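PDB 7C90: cytochrome c, mono-and diheme variant, which probably carries electrons through a covalently bound heme c in the methanol oxidation system of a marine methylotrophic bacterium. Local coordinates for residues A[90-95]-A[100-105]; A[56-61]-A[68-73]; A[157-162]-A[171-176]; A[122-127]-A[133-138]. One frame throughout, in Å; residues are numbered along the deposited sequence.

Contact 1 of 4, residues A[90-95]-A[100-105]; sequences GCHGHH and LGPALG. With NA (sodium ion), chain L; HEC (heme c), chain E.
Cys91 O, at the end of helix 89-92, accepts two backbone bonds from the following loop, Leu100 N and Gly101 N each lying 2.9 Å away and reaching it from opposite faces of its carbonyl plane. At these backbone angles a CB on Gly101 would collide with His92 CE1, consistent with glycine here. The His92 ring ligates the heme iron through NE2 (1.9 Å), while ND1 donates to Pro102 O over 2.8 Å, nearly straight at 170°. The acceptor lies in the ring plane and uses a lone pair, fixing the imidazole's rotation and probably making it a more electron-rich ligand. The Leu104 side chain crosses that of His92 at about a right angle and sets CD1 over one ring face, toward the rim, 3.9 Å from the centroid. With an alanine here, this face and the porphyrin rim near CHB would probably lose their cover, opening a gap beside the iron ligand. Cys91 SG is bonded to heme CAC and lies 4.0 Å from Leu100 CD2. Ala103 O binds a sodium ion with Asp106 and Tyr108. Met132 completes the His-Met heme site of a c-type cytochrome, whose CXXCH motif supplies both thioether cysteines and the axial histidine.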
# COMPACT_ATOMS: atom_id res chain seq x y z
N GLY A 90 4.93 -4.19 -9.36
CA GLY A 90 4.26 -4.69 -8.13
C GLY A 90 3.47 -3.58 -7.44
O GLY A 90 2.41 -3.88 -6.91
N CYS A 91 3.94 -2.33 -7.46
CA CYS A 91 3.23 -1.22 -6.81
C CYS A 91 2.51 -0.33 -7.83
O CYS A 91 1.58 0.34 -7.41
CB CYS A 91 4.20 -0.37 -6.00
SG CYS A 91 4.98 -1.31 -4.68
N HIS A 92 3.00 -0.20 -9.07
CA HIS A 92 2.44 0.78 -10.04
C HIS A 92 1.59 0.10 -11.14
O HIS A 92 0.98 0.81 -11.94
CB HIS A 92 3.58 1.65 -10.59
CG HIS A 92 4.12 2.63 -9.59
ND1 HIS A 92 3.46 3.79 -9.32
CD2 HIS A 92 5.26 2.64 -8.85
CE1 HIS A 92 4.16 4.50 -8.44
NE2 HIS A 92 5.30 3.81 -8.11
N GLY A 93 1.52 -1.23 -11.18
CA GLY A 93 0.71 -1.95 -12.19
C GLY A 93 1.53 -2.23 -13.44
O GLY A 93 2.39 -1.40 -13.78
N HIS A 94 1.26 -3.36 -14.11
CA HIS A 94 2.03 -3.83 -15.31
C HIS A 94 1.83 -2.87 -16.49
O HIS A 94 2.70 -2.87 -17.35
CB HIS A 94 1.71 -5.30 -15.63
CG HIS A 94 2.40 -6.26 -14.72
ND1 HIS A 94 1.79 -6.74 -13.57
CD2 HIS A 94 3.62 -6.84 -14.78
CE1 HIS A 94 2.60 -7.57 -12.97
NE2 HIS A 94 3.73 -7.68 -13.69
N HIS A 95 0.81 -2.02 -16.47
CA HIS A 95 0.56 -0.98 -17.51
C HIS A 95 0.72 0.44 -16.94
O HIS A 95 0.20 1.37 -17.57
CB HIS A 95 -0.84 -1.17 -18.12
CG HIS A 95 -1.03 -2.57 -18.57
ND1 HIS A 95 -1.68 -3.50 -17.79
CD2 HIS A 95 -0.60 -3.21 -19.67
CE1 HIS A 95 -1.66 -4.66 -18.39
NE2 HIS A 95 -1.00 -4.51 -19.56
N LEU A 100 -0.86 0.16 -5.77
CA LEU A 100 -0.56 0.71 -4.42
C LEU A 100 -0.09 2.16 -4.57
O LEU A 100 -0.57 3.02 -3.83
CB LEU A 100 0.53 -0.13 -3.75
CG LEU A 100 0.92 0.34 -2.35
CD1 LEU A 100 0.46 -0.63 -1.29
CD2 LEU A 100 2.42 0.54 -2.25
N GLY A 101 0.85 2.39 -5.47
CA GLY A 101 1.28 3.72 -5.89
C GLY A 101 0.41 4.21 -7.04
O GLY A 101 -0.41 3.47 -7.60
N PRO A 102 0.53 5.50 -7.41
CA PRO A 102 -0.27 6.04 -8.50
C PRO A 102 0.00 5.51 -9.92
O PRO A 102 0.97 4.82 -10.23
CB PRO A 102 0.00 7.54 -8.41
CG PRO A 102 1.31 7.67 -7.64
CD PRO A 102 1.32 6.50 -6.69
N ALA A 103 -0.94 5.83 -10.80
CA ALA A 103 -0.77 5.70 -12.26
C ALA A 103 0.41 6.60 -12.63
O ALA A 103 0.52 7.71 -12.05
CB ALA A 103 -2.06 6.10 -12.96
N LEU A 104 1.29 6.12 -13.51
CA LEU A 104 2.45 6.90 -14.02
C LEU A 104 2.25 7.32 -15.48
O LEU A 104 3.13 8.01 -15.98
CB LEU A 104 3.71 6.05 -13.88
CG LEU A 104 4.00 5.61 -12.45
CD1 LEU A 104 5.31 4.82 -12.40
CD2 LEU A 104 4.05 6.81 -11.53
N GLY A 105 1.14 6.94 -16.13
CA GLY A 105 0.89 7.12 -17.57
C GLY A 105 -0.05 8.28 -17.87
O GLY A 105 -0.29 8.58 -19.05
NA NA L . -1.07 10.07 -11.37
FE HEC E . 6.70 4.49 -6.94
CHA HEC E . 5.14 7.45 -6.11
CHB HEC E . 7.76 5.84 -9.82
CHC HEC E . 8.64 1.71 -7.45
CHD HEC E . 5.06 2.92 -4.40
NA HEC E . 6.51 6.35 -7.77
C1A HEC E . 5.84 7.41 -7.35
C2A HEC E . 5.92 8.60 -8.23
C3A HEC E . 6.75 8.13 -9.33
C4A HEC E . 6.98 6.71 -8.96
CMA HEC E . 7.18 8.79 -10.59
CAA HEC E . 5.35 9.95 -8.03
CBA HEC E . 4.20 10.00 -9.03
CGA HEC E . 3.56 11.34 -9.07
O1A HEC E . 4.20 12.34 -8.70
O2A HEC E . 2.35 11.37 -9.42
NB HEC E . 7.98 3.89 -8.41
C1B HEC E . 8.25 4.52 -9.52
C2B HEC E . 9.15 3.80 -10.45
C3B HEC E . 9.44 2.58 -9.71
C4B HEC E . 8.68 2.75 -8.48
CMB HEC E . 9.63 4.25 -11.80
CAB HEC E . 10.34 1.42 -10.15
CBB HEC E . 11.78 1.82 -10.16
NC HEC E . 6.81 2.65 -6.08
C1C HEC E . 7.69 1.68 -6.39
C2C HEC E . 7.57 0.44 -5.60
C3C HEC E . 6.49 0.82 -4.68
C4C HEC E . 6.10 2.17 -5.06
CMC HEC E . 8.40 -0.78 -5.77
CAC HEC E . 5.90 -0.15 -3.68
CBC HEC E . 6.91 -0.76 -2.76
ND HEC E . 5.31 5.09 -5.52
C1D HEC E . 4.75 4.33 -4.59
C2D HEC E . 3.85 5.03 -3.69
C3D HEC E . 3.87 6.39 -4.18
C4D HEC E . 4.83 6.29 -5.29
CMD HEC E . 3.14 4.45 -2.54
CAD HEC E . 3.22 7.59 -3.63
CBD HEC E . 4.33 8.24 -2.78
CGD HEC E . 4.17 9.71 -2.47
O1D HEC E . 3.07 10.26 -2.64
O2D HEC E . 5.14 10.38 -2.01
O HOH W 1 1.80 10.26 -11.75
O HOH W 2 -3.45 9.78 -10.00
O HOH W 3 -0.76 10.88 -9.05

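Contact 2 of 4, residues A[56-61]-A[68-73]; sequences TEAVEH and NLYNTD
Thr56, the N-cap of helix 57-65, and Ala58 in its first turn meet Leu69 and Tyr70 of an Asx turn that leads toward helix 74-87. The cap is Thr56 OG1, which accepts from Val59 N at 3.2 Å; in the turn, Asn68 OD1 accepts from Tyr70 N, the donor standing above the plane of the amide carbonyl. Ala58 supplies the apolar centre of the contact. Its CB sits over one face of the Tyr70 ring, 3.6 Å from the ring centroid and displaced toward the hydroxyl end, a CH-pi contact. With CG of Tyr70 anti to its own carbonyl carbon (chi1 -66°), the ring extends toward the helix start. Leu69 reaches the other flank of the helix, where its CD2 lies 3.4 Å from His61 CD2 and the two side chains cross at about a right angle. His61 NE2 is held by Glu67. Two waters bridge the segments: one links backbone to backbone, donating to Ala58 O at 2.7 Å and accepting from Leu69 N, while the other ties Ala58 N to the Tyr70 hydroxyl, donating to Tyr70 OH at 2.8 Å. Asp142 of helix 141-153 bonds both Thr56 OG1 and Tyr70 OH. The chemistry thus divides the work: direct contact is apolar, whereas Ala58 N and O reach the turn through water, and the hydroxyls of Thr56 and Tyr70 share the Asp142 carboxylate.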
# COMPACT_ATOMS: atom_id res chain seq x y z
N THR A 56 27.51 5.80 -19.13
CA THR A 56 26.99 5.86 -20.52
C THR A 56 26.83 7.31 -20.98
O THR A 56 26.89 8.22 -20.14
CB THR A 56 25.64 5.13 -20.61
OG1 THR A 56 24.70 5.92 -19.89
CG2 THR A 56 25.69 3.73 -20.04
N GLU A 57 26.60 7.50 -22.28
CA GLU A 57 26.39 8.83 -22.91
C GLU A 57 25.07 9.43 -22.41
O GLU A 57 25.04 10.62 -22.13
CB GLU A 57 26.42 8.67 -24.43
CG GLU A 57 26.06 9.95 -25.17
CD GLU A 57 25.81 9.80 -26.66
OE1 GLU A 57 25.75 8.66 -27.15
OE2 GLU A 57 25.65 10.85 -27.32
N ALA A 58 23.99 8.63 -22.32
CA ALA A 58 22.68 9.08 -21.79
C ALA A 58 22.85 9.60 -20.35
O ALA A 58 22.32 10.69 -20.04
CB ALA A 58 21.67 7.98 -21.87
N VAL A 59 23.60 8.90 -19.51
CA VAL A 59 23.76 9.33 -18.10
C VAL A 59 24.58 10.63 -18.08
O VAL A 59 24.16 11.60 -17.40
CB VAL A 59 24.36 8.22 -17.23
CG1 VAL A 59 24.89 8.74 -15.90
CG2 VAL A 59 23.36 7.08 -17.01
N GLU A 60 25.69 10.70 -18.80
CA GLU A 60 26.53 11.93 -18.78
C GLU A 60 25.69 13.10 -19.32
O GLU A 60 25.66 14.19 -18.68
CB GLU A 60 27.85 11.71 -19.53
CG GLU A 60 28.74 12.94 -19.59
CD GLU A 60 29.96 12.82 -20.50
OE1 GLU A 60 30.58 11.74 -20.52
OE2 GLU A 60 30.27 13.81 -21.21
N HIS A 61 24.95 12.87 -20.40
CA HIS A 61 24.06 13.90 -21.01
C HIS A 61 23.03 14.37 -19.96
O HIS A 61 22.80 15.60 -19.83
CB HIS A 61 23.37 13.37 -22.27
CG HIS A 61 22.61 14.43 -22.99
ND1 HIS A 61 23.24 15.50 -23.60
CD2 HIS A 61 21.29 14.63 -23.17
CE1 HIS A 61 22.35 16.28 -24.15
NE2 HIS A 61 21.14 15.77 -23.91
N ASN A 68 16.63 13.29 -21.13
CA ASN A 68 16.76 11.81 -21.21
C ASN A 68 16.83 11.39 -22.69
O ASN A 68 15.79 11.38 -23.32
CB ASN A 68 15.59 11.11 -20.50
CG ASN A 68 15.76 9.61 -20.50
OD1 ASN A 68 16.73 9.10 -21.07
ND2 ASN A 68 14.85 8.90 -19.85
N LEU A 69 18.04 11.12 -23.21
CA LEU A 69 18.26 10.75 -24.63
C LEU A 69 17.47 9.50 -24.97
O LEU A 69 17.25 9.28 -26.15
CB LEU A 69 19.74 10.45 -24.88
CG LEU A 69 20.69 11.64 -24.90
CD1 LEU A 69 22.07 11.20 -25.37
CD2 LEU A 69 20.12 12.78 -25.74
N TYR A 70 17.12 8.66 -23.99
CA TYR A 70 16.46 7.37 -24.31
C TYR A 70 14.98 7.58 -24.66
O TYR A 70 14.43 6.60 -25.15
CB TYR A 70 16.59 6.32 -23.20
CG TYR A 70 17.99 5.83 -22.93
CD1 TYR A 70 18.88 5.48 -23.95
CD2 TYR A 70 18.41 5.68 -21.62
CE1 TYR A 70 20.15 5.01 -23.66
CE2 TYR A 70 19.67 5.20 -21.32
CZ TYR A 70 20.55 4.86 -22.34
OH TYR A 70 21.78 4.39 -21.99
N ASN A 71 14.39 8.77 -24.47
CA ASN A 71 12.95 8.99 -24.78
C ASN A 71 12.62 8.61 -26.23
O ASN A 71 11.43 8.30 -26.48
CB ASN A 71 12.50 10.42 -24.46
CG ASN A 71 12.39 10.65 -22.97
OD1 ASN A 71 12.35 9.69 -22.20
ND2 ASN A 71 12.38 11.91 -22.55
N THR A 72 13.56 8.69 -27.17
CA THR A 72 13.31 8.51 -28.63
C THR A 72 13.86 7.16 -29.11
O THR A 72 13.77 6.88 -30.31
CB THR A 72 13.88 9.69 -29.43
OG1 THR A 72 15.23 9.94 -29.04
CG2 THR A 72 13.11 10.98 -29.22
N ASP A 73 14.40 6.34 -28.21
CA ASP A 73 15.24 5.16 -28.58
C ASP A 73 14.41 3.90 -28.31
O ASP A 73 14.21 3.55 -27.14
CB ASP A 73 16.60 5.24 -27.88
CG ASP A 73 17.45 3.98 -27.99
OD1 ASP A 73 16.92 2.94 -28.47
OD2 ASP A 73 18.64 4.03 -27.59
O HOH W 4 20.25 11.54 -21.53
O HOH W 5 23.89 5.74 -23.28

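Contact 3 of 4, residues A[157-162]-A[171-176]; sequences GSADKA and ANFKPA
Phe173, Gly157 and Ala159 carry most of this surface contact, with Pro175 adding a smaller share. Phe173 provides the one large side chain. Its CG stands anti to the backbone N (chi1 171°), which directs the ring from the loop after helix 167-171 toward the loop that precedes that helix. There it meets a carbonyl and a methyl group. Gly157 O lies at the edge of the ring, in its plane, with Phe173 CE2 3.6 Å away. The partially negative oxygen therefore faces the ring hydrogens and not the pi cloud, an orientation that is probably mildly favourable electrostatically. Ala159 CB comes in obliquely, 3.6 Å from Phe173 CD2, the carbon next to CE2. Pro175 comes to the same oxygen two residues later, its CG 3.5 Å from Gly157 O, so the carbonyl is flanked by the phenyl edge and the pyrrolidine ring together. None of these contacts is a hydrogen bond, and the two loops are joined across the contact mainly by van der Waals packing.

Within 157-162, Ala162 N donates to Ala159 O over 3.2 Å, closing a turn just beyond the methyl that Phe173 touches. Outside the pair, Asp107 accepts from Ser158 N, Tyr155 OH bonds Ser158 O, and Leu165 lies against Phe173. The contact joins the loop before helix 167-171 to the loop after it, so that this short helix and its flanking residues form a closed excursion in the C-terminal part of the chain, away from the heme.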
# COMPACT_ATOMS: atom_id res chain seq x y z
N GLY A 157 -1.90 10.75 -21.45
CA GLY A 157 -2.40 12.08 -21.09
C GLY A 157 -2.29 13.06 -22.26
O GLY A 157 -2.00 12.63 -23.38
N SER A 158 -2.51 14.33 -21.98
CA SER A 158 -2.54 15.42 -22.99
C SER A 158 -1.11 15.87 -23.31
O SER A 158 -0.26 15.85 -22.40
CB SER A 158 -3.39 16.56 -22.51
OG SER A 158 -2.66 17.33 -21.56
N ALA A 159 -0.86 16.26 -24.56
CA ALA A 159 0.45 16.76 -25.03
C ALA A 159 0.79 18.06 -24.29
O ALA A 159 1.97 18.35 -24.09
CB ALA A 159 0.41 16.99 -26.52
N ASP A 160 -0.24 18.83 -23.94
CA ASP A 160 -0.08 20.19 -23.35
C ASP A 160 0.61 20.07 -21.99
O ASP A 160 1.24 21.03 -21.57
CB ASP A 160 -1.43 20.90 -23.27
CG ASP A 160 -2.32 20.65 -24.48
OD1 ASP A 160 -2.88 19.54 -24.58
OD2 ASP A 160 -2.42 21.57 -25.33
N LYS A 161 0.44 18.95 -21.28
CA LYS A 161 0.96 18.81 -19.89
C LYS A 161 2.27 18.00 -19.91
O LYS A 161 2.84 17.89 -18.84
CB LYS A 161 -0.10 18.19 -18.97
CG LYS A 161 -1.41 18.97 -18.87
CD LYS A 161 -2.22 18.70 -17.61
CE LYS A 161 -3.70 18.51 -17.87
NZ LYS A 161 -4.38 17.82 -16.74
N ALA A 162 2.71 17.51 -21.08
CA ALA A 162 3.90 16.65 -21.22
C ALA A 162 5.17 17.50 -21.27
O ALA A 162 5.72 17.72 -22.37
CB ALA A 162 3.77 15.79 -22.46
N ALA A 171 3.33 18.79 -31.01
CA ALA A 171 2.58 19.01 -32.27
C ALA A 171 2.32 17.66 -32.95
O ALA A 171 1.24 17.52 -33.53
CB ALA A 171 3.31 19.97 -33.17
N ASN A 172 3.25 16.69 -32.83
CA ASN A 172 3.20 15.37 -33.53
C ASN A 172 2.89 14.20 -32.59
O ASN A 172 3.17 13.06 -32.98
CB ASN A 172 4.52 15.10 -34.24
CG ASN A 172 4.86 16.20 -35.21
OD1 ASN A 172 5.99 16.68 -35.25
ND2 ASN A 172 3.86 16.64 -35.95
N PHE A 173 2.29 14.45 -31.42
CA PHE A 173 2.10 13.44 -30.34
C PHE A 173 0.68 12.85 -30.41
O PHE A 173 -0.28 13.62 -30.50
CB PHE A 173 2.38 14.10 -28.98
CG PHE A 173 2.00 13.24 -27.80
CD1 PHE A 173 2.82 12.21 -27.38
CD2 PHE A 173 0.80 13.45 -27.13
CE1 PHE A 173 2.46 11.41 -26.31
CE2 PHE A 173 0.44 12.66 -26.06
CZ PHE A 173 1.27 11.63 -25.65
N LYS A 174 0.56 11.52 -30.36
CA LYS A 174 -0.73 10.82 -30.12
C LYS A 174 -0.68 10.11 -28.76
O LYS A 174 0.22 9.30 -28.51
CB LYS A 174 -1.04 9.84 -31.25
CG LYS A 174 -2.49 9.82 -31.72
CD LYS A 174 -3.43 8.99 -30.88
CE LYS A 174 -4.69 8.57 -31.62
NZ LYS A 174 -5.33 9.72 -32.32
N PRO A 175 -1.61 10.42 -27.83
CA PRO A 175 -1.70 9.69 -26.56
C PRO A 175 -1.73 8.18 -26.82
O PRO A 175 -2.39 7.74 -27.75
CB PRO A 175 -3.01 10.18 -25.92
CG PRO A 175 -3.22 11.56 -26.53
CD PRO A 175 -2.60 11.50 -27.92
N ALA A 176 -0.97 7.42 -26.03
CA ALA A 176 -0.96 5.94 -26.10
C ALA A 176 -2.30 5.41 -25.57
O ALA A 176 -3.15 6.23 -25.14
CB ALA A 176 0.21 5.36 -25.35

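Contact 4 of 4, residues A[122-127]-A[133-138]; sequences ETIYGG and GPQYNN. With HEC (heme c), chain E.
Tyr125 has its CG anti to the backbone N (chi1 -174°), carrying its ring to Tyr136, whose own CG lies between its backbone N and carbonyl carbon (chi1 68°). The first torsion lets Tyr136 CB settle over one face of the Tyr125 ring, 3.6 Å from the ring centroid, in a CH-pi contact. The second turns the Tyr136 ring so that Tyr125 O lies in its plane, at the edge, 3.5 Å from Tyr136 CD2, while the rest of the ring leads away. The two ring planes meet obliquely, at 39°. At its far end Tyr125 OH is bonded to Phe49 O and Asp46 O, and a leucine in its place would probably leave those carbonyls without their shared hydroxyl partner and Tyr136 CB without an aromatic face. The backbones are also joined: Gln135 N donates to Ile124 O over 3.0 Å, with weak bonds from Gln135 N and Tyr136 N to Tyr125 O. Gly127, the first residue past the helix, has positive phi, and a CB there would strike Pro134 N. Gln135 bends so that OE1 accepts from Asn138 ND2 at 3.0 Å while NE2 comes within 3.9 Å of heme CHC. Ile124 CD1 packs 3.6 Å from heme CMB. The backbone bonds tie the loop just after the axial ligand Met132 to the end of helix 117-126, consistent with the methionine loop of the cytochrome c fold.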
# COMPACT_ATOMS: atom_id res chain seq x y z
N GLU A 122 14.61 12.46 -10.08
CA GLU A 122 14.78 12.75 -8.62
C GLU A 122 13.85 11.85 -7.82
O GLU A 122 14.30 11.34 -6.80
CB GLU A 122 14.52 14.22 -8.27
CG GLU A 122 15.58 15.11 -8.88
CD GLU A 122 15.19 16.58 -9.02
OE1 GLU A 122 13.97 16.88 -9.08
OE2 GLU A 122 16.11 17.42 -9.11
N THR A 123 12.60 11.68 -8.26
CA THR A 123 11.59 10.93 -7.49
C THR A 123 12.06 9.47 -7.45
O THR A 123 12.01 8.84 -6.38
CB THR A 123 10.19 11.15 -8.06
OG1 THR A 123 9.81 12.51 -7.92
CG2 THR A 123 9.16 10.25 -7.42
N ILE A 124 12.52 8.93 -8.56
CA ILE A 124 12.95 7.51 -8.63
C ILE A 124 14.24 7.36 -7.84
O ILE A 124 14.33 6.43 -6.97
CB ILE A 124 13.09 7.03 -10.08
CG1 ILE A 124 11.74 7.12 -10.81
CG2 ILE A 124 13.64 5.61 -10.11
CD1 ILE A 124 11.84 6.99 -12.33
N TYR A 125 15.24 8.19 -8.12
CA TYR A 125 16.58 8.05 -7.50
C TYR A 125 16.46 8.16 -5.96
O TYR A 125 16.98 7.23 -5.26
CB TYR A 125 17.54 9.04 -8.16
CG TYR A 125 18.96 8.89 -7.72
CD1 TYR A 125 19.81 7.96 -8.29
CD2 TYR A 125 19.44 9.65 -6.68
CE1 TYR A 125 21.12 7.81 -7.83
CE2 TYR A 125 20.74 9.52 -6.22
CZ TYR A 125 21.58 8.60 -6.80
OH TYR A 125 22.86 8.51 -6.30
N GLY A 126 15.85 9.26 -5.48
CA GLY A 126 15.81 9.70 -4.07
C GLY A 126 14.58 9.21 -3.32
O GLY A 126 14.58 9.32 -2.12
N GLY A 127 13.59 8.67 -4.01
CA GLY A 127 12.36 8.17 -3.39
C GLY A 127 11.41 9.31 -3.03
O GLY A 127 11.70 10.46 -3.29
N GLY A 133 10.34 4.00 -1.92
CA GLY A 133 11.72 4.10 -1.44
C GLY A 133 12.68 4.60 -2.50
O GLY A 133 12.38 4.53 -3.66
N PRO A 134 13.86 5.13 -2.13
CA PRO A 134 14.84 5.53 -3.11
C PRO A 134 15.37 4.28 -3.84
O PRO A 134 15.50 3.27 -3.24
CB PRO A 134 15.91 6.22 -2.27
CG PRO A 134 15.76 5.61 -0.91
CD PRO A 134 14.28 5.37 -0.76
N GLN A 135 15.65 4.41 -5.13
CA GLN A 135 16.12 3.24 -5.91
C GLN A 135 17.62 3.36 -6.20
O GLN A 135 18.10 2.55 -6.95
CB GLN A 135 15.35 3.14 -7.21
CG GLN A 135 13.86 3.05 -6.99
CD GLN A 135 13.45 1.64 -6.62
OE1 GLN A 135 14.18 0.69 -6.81
NE2 GLN A 135 12.26 1.51 -6.09
N TYR A 136 18.30 4.32 -5.60
CA TYR A 136 19.74 4.52 -5.89
C TYR A 136 20.57 3.26 -5.64
O TYR A 136 21.53 3.07 -6.32
CB TYR A 136 20.29 5.79 -5.22
CG TYR A 136 20.38 5.78 -3.72
CD1 TYR A 136 21.48 5.27 -3.08
CD2 TYR A 136 19.37 6.30 -2.93
CE1 TYR A 136 21.59 5.26 -1.71
CE2 TYR A 136 19.45 6.30 -1.56
CZ TYR A 136 20.58 5.78 -0.94
OH TYR A 136 20.69 5.77 0.41
N ASN A 137 20.17 2.40 -4.70
CA ASN A 137 20.97 1.18 -4.39
C ASN A 137 20.50 -0.01 -5.22
O ASN A 137 21.24 -1.00 -5.28
CB ASN A 137 21.01 0.90 -2.89
CG ASN A 137 22.14 1.67 -2.24
OD1 ASN A 137 23.13 1.96 -2.89
ND2 ASN A 137 21.98 2.04 -0.99
N ASN A 138 19.32 0.06 -5.83
CA ASN A 138 18.65 -1.06 -6.52
C ASN A 138 18.95 -1.03 -8.02
O ASN A 138 18.93 -2.11 -8.64
CB ASN A 138 17.14 -1.02 -6.32
CG ASN A 138 16.71 -1.22 -4.89
OD1 ASN A 138 17.49 -1.72 -4.08
ND2 ASN A 138 15.48 -0.86 -4.59
FE HEC E . 6.70 4.49 -6.94
CHA HEC E . 5.14 7.45 -6.11
CHB HEC E . 7.76 5.84 -9.82
CHC HEC E . 8.64 1.71 -7.45
CHD HEC E . 5.06 2.92 -4.40
NA HEC E . 6.51 6.35 -7.77
C1A HEC E . 5.84 7.41 -7.35
C2A HEC E . 5.92 8.60 -8.23
C3A HEC E . 6.75 8.13 -9.33
C4A HEC E . 6.98 6.71 -8.96
CMA HEC E . 7.18 8.79 -10.59
CAA HEC E . 5.35 9.95 -8.03
CBA HEC E . 4.20 10.00 -9.03
CGA HEC E . 3.56 11.34 -9.07
O1A HEC E . 4.20 12.34 -8.70
O2A HEC E . 2.35 11.37 -9.42
NB HEC E . 7.98 3.89 -8.41
C1B HEC E . 8.25 4.52 -9.52
C2B HEC E . 9.15 3.80 -10.45
C3B HEC E . 9.44 2.58 -9.71
C4B HEC E . 8.68 2.75 -8.48
CMB HEC E . 9.63 4.25 -11.80
CAB HEC E . 10.34 1.42 -10.15
CBB HEC E . 11.78 1.82 -10.16
NC HEC E . 6.81 2.65 -6.08
C1C HEC E . 7.69 1.68 -6.39
C2C HEC E . 7.57 0.44 -5.60
C3C HEC E . 6.49 0.82 -4.68
C4C HEC E . 6.10 2.17 -5.06
CMC HEC E . 8.40 -0.78 -5.77
CAC HEC E . 5.90 -0.15 -3.68
CBC HEC E . 6.91 -0.76 -2.76
ND HEC E . 5.31 5.09 -5.52
C1D HEC E . 4.75 4.33 -4.59
C2D HEC E . 3.85 5.03 -3.69
C3D HEC E . 3.87 6.39 -4.18
C4D HEC E . 4.83 6.29 -5.29
CMD HEC E . 3.14 4.45 -2.54
CAD HEC E . 3.22 7.59 -3.63
CBD HEC E . 4.33 8.24 -2.78
CGD HEC E . 4.17 9.71 -2.47
O1D HEC E . 3.07 10.26 -2.64
O2D HEC E . 5.14 10.38 -2.01

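Overall arrangement
Burial and chemistry change together across the four contacts. Contact 1 is wholly buried and contact 4 partly so; both touch the same heme, and the loops they secure bear on its two axial ligands, His92 and Met132. Their backbones are joined by direct hydrogen bonds. Contacts 2 and 3 lie at the surface, away from the heme and metal sites: contact 2 joins its backbones through water, and contact 3 has only non-hydrogen-bonded contacts across it. Helix 141-153 touches both contacts 2 and 4. Contacts 3 and 4 lie on opposite sides of the chain's centre, as do 1 and 2, whereas contacts 1 and 3 approach to about 4 Å between nearest atoms without touching.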